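Side-chain contacts in ORF48 (Lactococcus phage TP901-1, PDB 3U6X), which is probably a baseplate upper protein of the phage, carrying an immunoglobulin-like domain that likely helps build the host-recognition apparatus: residues F2-E7 / L79-E84; V48-S51 / K56-V59. All blocks are in the same frame, centred on the assembly; numbering follows the deposited sequence.

Interaction 1 (F2-E7 / L79-E84); sequences FKFVLE and LLVIKE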
# COMPACT_ATOMS: atom_id res chain seq x y z
N PHE V 2 -48.35 -8.06 41.50
CA PHE V 2 -48.75 -6.66 41.34
C PHE V 2 -47.45 -5.86 41.49
O PHE V 2 -47.12 -5.06 40.62
CB PHE V 2 -49.72 -6.27 42.48
CG PHE V 2 -50.27 -4.87 42.54
CD1 PHE V 2 -51.09 -4.38 41.54
CD2 PHE V 2 -50.14 -4.11 43.70
CE1 PHE V 2 -51.66 -3.11 41.62
CE2 PHE V 2 -50.76 -2.85 43.80
CZ PHE V 2 -51.49 -2.35 42.76
N LYS V 3 -46.67 -6.14 42.56
CA LYS V 3 -45.37 -5.53 42.82
C LYS V 3 -44.31 -6.64 42.83
O LYS V 3 -44.37 -7.54 43.66
CB LYS V 3 -45.38 -4.73 44.13
CG LYS V 3 -44.38 -3.58 44.17
CD LYS V 3 -44.87 -2.48 45.11
CE LYS V 3 -43.97 -1.28 45.17
NZ LYS V 3 -44.50 -0.26 46.11
N PHE V 4 -43.38 -6.59 41.85
CA PHE V 4 -42.31 -7.57 41.66
C PHE V 4 -40.95 -6.88 41.68
O PHE V 4 -40.82 -5.75 41.21
CB PHE V 4 -42.50 -8.28 40.30
CG PHE V 4 -41.88 -9.65 40.21
CD1 PHE V 4 -42.58 -10.77 40.63
CD2 PHE V 4 -40.62 -9.82 39.65
CE1 PHE V 4 -42.02 -12.05 40.54
CE2 PHE V 4 -40.06 -11.11 39.56
CZ PHE V 4 -40.76 -12.21 40.01
N VAL V 5 -39.92 -7.57 42.19
CA VAL V 5 -38.57 -7.01 42.32
C VAL V 5 -37.60 -7.75 41.42
O VAL V 5 -37.48 -8.97 41.48
CB VAL V 5 -38.05 -6.99 43.79
CG1 VAL V 5 -36.67 -6.35 43.87
CG2 VAL V 5 -38.99 -6.28 44.75
N LEU V 6 -36.87 -6.99 40.60
CA LEU V 6 -35.83 -7.54 39.74
C LEU V 6 -34.49 -7.00 40.16
O LEU V 6 -34.24 -5.79 40.05
CB LEU V 6 -36.08 -7.24 38.26
CG LEU V 6 -37.40 -7.67 37.64
CD1 LEU V 6 -37.55 -7.06 36.25
CD2 LEU V 6 -37.51 -9.20 37.56
N GLU V 7 -33.64 -7.89 40.69
CA GLU V 7 -32.29 -7.54 41.10
C GLU V 7 -31.45 -7.60 39.84
O GLU V 7 -31.67 -8.48 39.00
CB GLU V 7 -31.77 -8.49 42.20
CG GLU V 7 -32.34 -8.18 43.58
CD GLU V 7 -31.81 -8.96 44.77
OE1 GLU V 7 -32.42 -8.84 45.86
OE2 GLU V 7 -30.78 -9.66 44.63
N LEU V 79 -36.37 -12.77 32.72
CA LEU V 79 -36.93 -13.56 33.81
C LEU V 79 -38.38 -13.86 33.42
O LEU V 79 -39.08 -12.97 32.91
CB LEU V 79 -36.91 -12.78 35.14
CG LEU V 79 -37.45 -13.50 36.39
CD1 LEU V 79 -36.65 -13.16 37.59
CD2 LEU V 79 -38.90 -13.17 36.67
N LEU V 80 -38.79 -15.11 33.63
CA LEU V 80 -40.16 -15.55 33.37
C LEU V 80 -40.80 -16.01 34.67
O LEU V 80 -40.10 -16.47 35.56
CB LEU V 80 -40.21 -16.74 32.40
CG LEU V 80 -39.61 -16.61 31.01
CD1 LEU V 80 -39.73 -17.92 30.28
CD2 LEU V 80 -40.28 -15.53 30.20
N VAL V 81 -42.13 -15.93 34.73
CA VAL V 81 -42.95 -16.51 35.78
C VAL V 81 -43.89 -17.40 34.97
O VAL V 81 -44.58 -16.92 34.07
CB VAL V 81 -43.71 -15.49 36.65
CG1 VAL V 81 -44.54 -16.22 37.70
CG2 VAL V 81 -42.74 -14.49 37.30
N ILE V 82 -43.84 -18.72 35.21
CA ILE V 82 -44.68 -19.70 34.51
C ILE V 82 -45.63 -20.43 35.49
O ILE V 82 -45.18 -21.00 36.48
CB ILE V 82 -43.85 -20.71 33.68
CG1 ILE V 82 -42.78 -20.00 32.84
CG2 ILE V 82 -44.74 -21.59 32.80
CD1 ILE V 82 -41.71 -20.88 32.15
N LYS V 83 -46.95 -20.36 35.20
CA LYS V 83 -48.00 -21.05 35.93
C LYS V 83 -48.79 -21.79 34.86
O LYS V 83 -49.66 -21.21 34.21
CB LYS V 83 -48.88 -20.08 36.75
CG LYS V 83 -49.86 -20.77 37.70
CD LYS V 83 -50.68 -19.79 38.52
CE LYS V 83 -52.10 -20.25 38.75
NZ LYS V 83 -52.92 -20.21 37.50
N GLU V 84 -48.41 -23.06 34.63
CA GLU V 84 -48.99 -23.98 33.64
C GLU V 84 -48.78 -23.44 32.22
O GLU V 84 -47.64 -23.38 31.77
CB GLU V 84 -50.46 -24.36 33.95
CG GLU V 84 -50.79 -24.83 35.37
CD GLU V 84 -52.24 -24.64 35.82
OE1 GLU V 84 -52.89 -23.64 35.43
OE2 GLU V 84 -52.70 -25.49 36.61
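Phe-4 meets Leu-79 and Val-81 with the far end of its ring, and Phe-4 and Leu-79 bury the most surface in this contact. Two ring atoms lie against one leucine methyl, CE2 of Phe-4 at 3.7 Å and CZ of Phe-4 at 3.9 Å from CD2 of Leu-79. Next along the ring, CZ of Phe-4 is 4.1 Å from CG2 of Val-81, with CE1 equally close to that methyl. Both methyls sit obliquely to the ring, and Phe-4 and Val-81 approach from opposite directions. A chi1 of -155° swings the Phe-4 ring away from its own backbone N and out across the gap between the strands. Phe-90 stacks on the same ring, while Ile-71 touches both Phe-4 and Leu-79.

The purely aliphatic part is smaller. Leu-6 CD2 comes within 4.1 Å of Leu-79 CD1, and that same Leu-6 methyl sits in plane at the edge of the Phe-4 ring. Leu-79 thus divides its branches, CD2 for the phenylalanine and CD1 for the leucine.

Polar bonding plays no part between 2-7 and 79-84. Strand 3-8 has its backbone partners in its neighbours 56-60 and 97-102, whereas on the far strand Leu-80 points away and packs on the backbone of another protein's chain. Strand axes 10.5 Å apart, inclined at 143°, are too distant for backbone pairing and leave side chains to fill the interior: face-to-face packing of antiparallel strands, as in the core of an immunoglobulin-like beta sandwich.

Interaction 2 (V48-S51 / K56-V59); sequences VSLS and KVYV
With CG of Leu-50 trans to its carbonyl carbon (chi1 -51°), its CD2 methyl reaches across to Val-59, whose CG1 stands trans to the backbone N (chi1 -173°). The two side chains lie alongside each other, pointing the same way, and Leu-50 CD2 touches both valine methyls, with Val-59 CG2 at 3.8 Å. The same leucine methyl is 4.2 Å from Val-57 CG1. Val-48 extends this apolar row, its CG1 lying 3.8 Å from Val-59 CG1.

Ser-51 and Tyr-58 occupy the other face, as an antiparallel hydrogen-bonded pair closed by two backbone bonds. Tyr-58 N bonds to Ser-51 O at 2.7 Å, and Ser-51 N to Tyr-58 O at 3.1 Å. Tyr-58 O also receives the CA-H of Leu-50, at 3.5 Å from Leu-50 CA. On this face the CB atoms of Ser-51 and Tyr-58 are 3.7 Å apart, and the tyrosine hydroxyl is hydrogen-bonded to Asp-53 OD2.

Together the segments form part of the beta hairpin of strands 43-53 and 56-60. Val-48 and Val-59 pack on Val-18 of strand 16-22, and Tyr-58 on Val-5 of strand 3-8. At Ser-51 the sheet runs on into an antiparallel strand of a second subunit, another copy of this protein.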
# COMPACT_ATOMS: atom_id res chain seq x y z
N VAL V 48 -46.72 -0.93 33.18
CA VAL V 48 -45.88 -0.98 34.37
C VAL V 48 -45.58 0.39 34.94
O VAL V 48 -45.56 1.39 34.23
CB VAL V 48 -44.59 -1.85 34.20
CG1 VAL V 48 -44.94 -3.30 33.88
CG2 VAL V 48 -43.62 -1.28 33.15
N SER V 49 -45.29 0.40 36.23
CA SER V 49 -44.86 1.59 36.97
C SER V 49 -43.49 1.21 37.55
O SER V 49 -43.39 0.24 38.30
CB SER V 49 -45.87 1.97 38.05
OG SER V 49 -45.58 3.26 38.57
N LEU V 50 -42.43 1.86 37.09
CA LEU V 50 -41.07 1.54 37.51
C LEU V 50 -40.49 2.52 38.56
O LEU V 50 -40.73 3.74 38.56
CB LEU V 50 -40.12 1.31 36.31
CG LEU V 50 -40.60 0.33 35.24
CD1 LEU V 50 -39.69 0.32 34.07
CD2 LEU V 50 -40.76 -1.06 35.79
N SER V 51 -39.74 1.92 39.48
CA SER V 51 -39.14 2.53 40.65
C SER V 51 -37.74 1.88 40.82
O SER V 51 -37.62 0.66 40.66
CB SER V 51 -40.01 2.18 41.85
OG SER V 51 -39.96 3.19 42.83
N LYS V 56 -31.74 -2.78 41.87
CA LYS V 56 -33.09 -3.25 42.17
C LYS V 56 -34.12 -2.41 41.42
O LYS V 56 -34.10 -1.18 41.53
CB LYS V 56 -33.36 -3.13 43.69
CG LYS V 56 -33.51 -4.46 44.42
CD LYS V 56 -33.48 -4.29 45.96
CE LYS V 56 -32.08 -4.35 46.54
NZ LYS V 56 -31.57 -5.75 46.64
N VAL V 57 -35.00 -3.08 40.66
CA VAL V 57 -36.10 -2.44 39.95
C VAL V 57 -37.38 -2.91 40.64
O VAL V 57 -37.59 -4.12 40.79
CB VAL V 57 -36.16 -2.78 38.43
CG1 VAL V 57 -37.16 -1.88 37.71
CG2 VAL V 57 -34.81 -2.67 37.78
N TYR V 58 -38.24 -1.98 41.02
CA TYR V 58 -39.55 -2.30 41.56
C TYR V 58 -40.56 -2.13 40.42
O TYR V 58 -40.69 -1.03 39.90
CB TYR V 58 -39.87 -1.43 42.77
CG TYR V 58 -38.80 -1.50 43.84
CD1 TYR V 58 -38.73 -2.57 44.72
CD2 TYR V 58 -37.87 -0.47 43.98
CE1 TYR V 58 -37.72 -2.64 45.69
CE2 TYR V 58 -36.87 -0.52 44.95
CZ TYR V 58 -36.80 -1.61 45.81
OH TYR V 58 -35.82 -1.66 46.76
N VAL V 59 -41.15 -3.23 39.97
CA VAL V 59 -42.09 -3.30 38.85
C VAL V 59 -43.51 -3.43 39.37
O VAL V 59 -43.88 -4.47 39.92
CB VAL V 59 -41.73 -4.45 37.88
CG1 VAL V 59 -42.60 -4.41 36.63
CG2 VAL V 59 -40.25 -4.42 37.49

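From the N terminus, the chain lays down residues 2-7 first and leaves their partner, 79-84, until much later, so interaction 1 closes a long loop. Within that span interaction 2 closes a far shorter one, the hairpin between 48-51 and 56-59; the two contacts nest and do not cross. They meet directly, because strand 56-60 lies next to strand 3-8: Phe-4 O probably accepts a hydrogen bond from Val-59 N, and Leu-6 O from Val-57 N. Interaction 2 thus builds the sheet laterally, by pairing neighbours, while interaction 1 joins strand 3-8 through the interior to strand 78-83, distant in strand order.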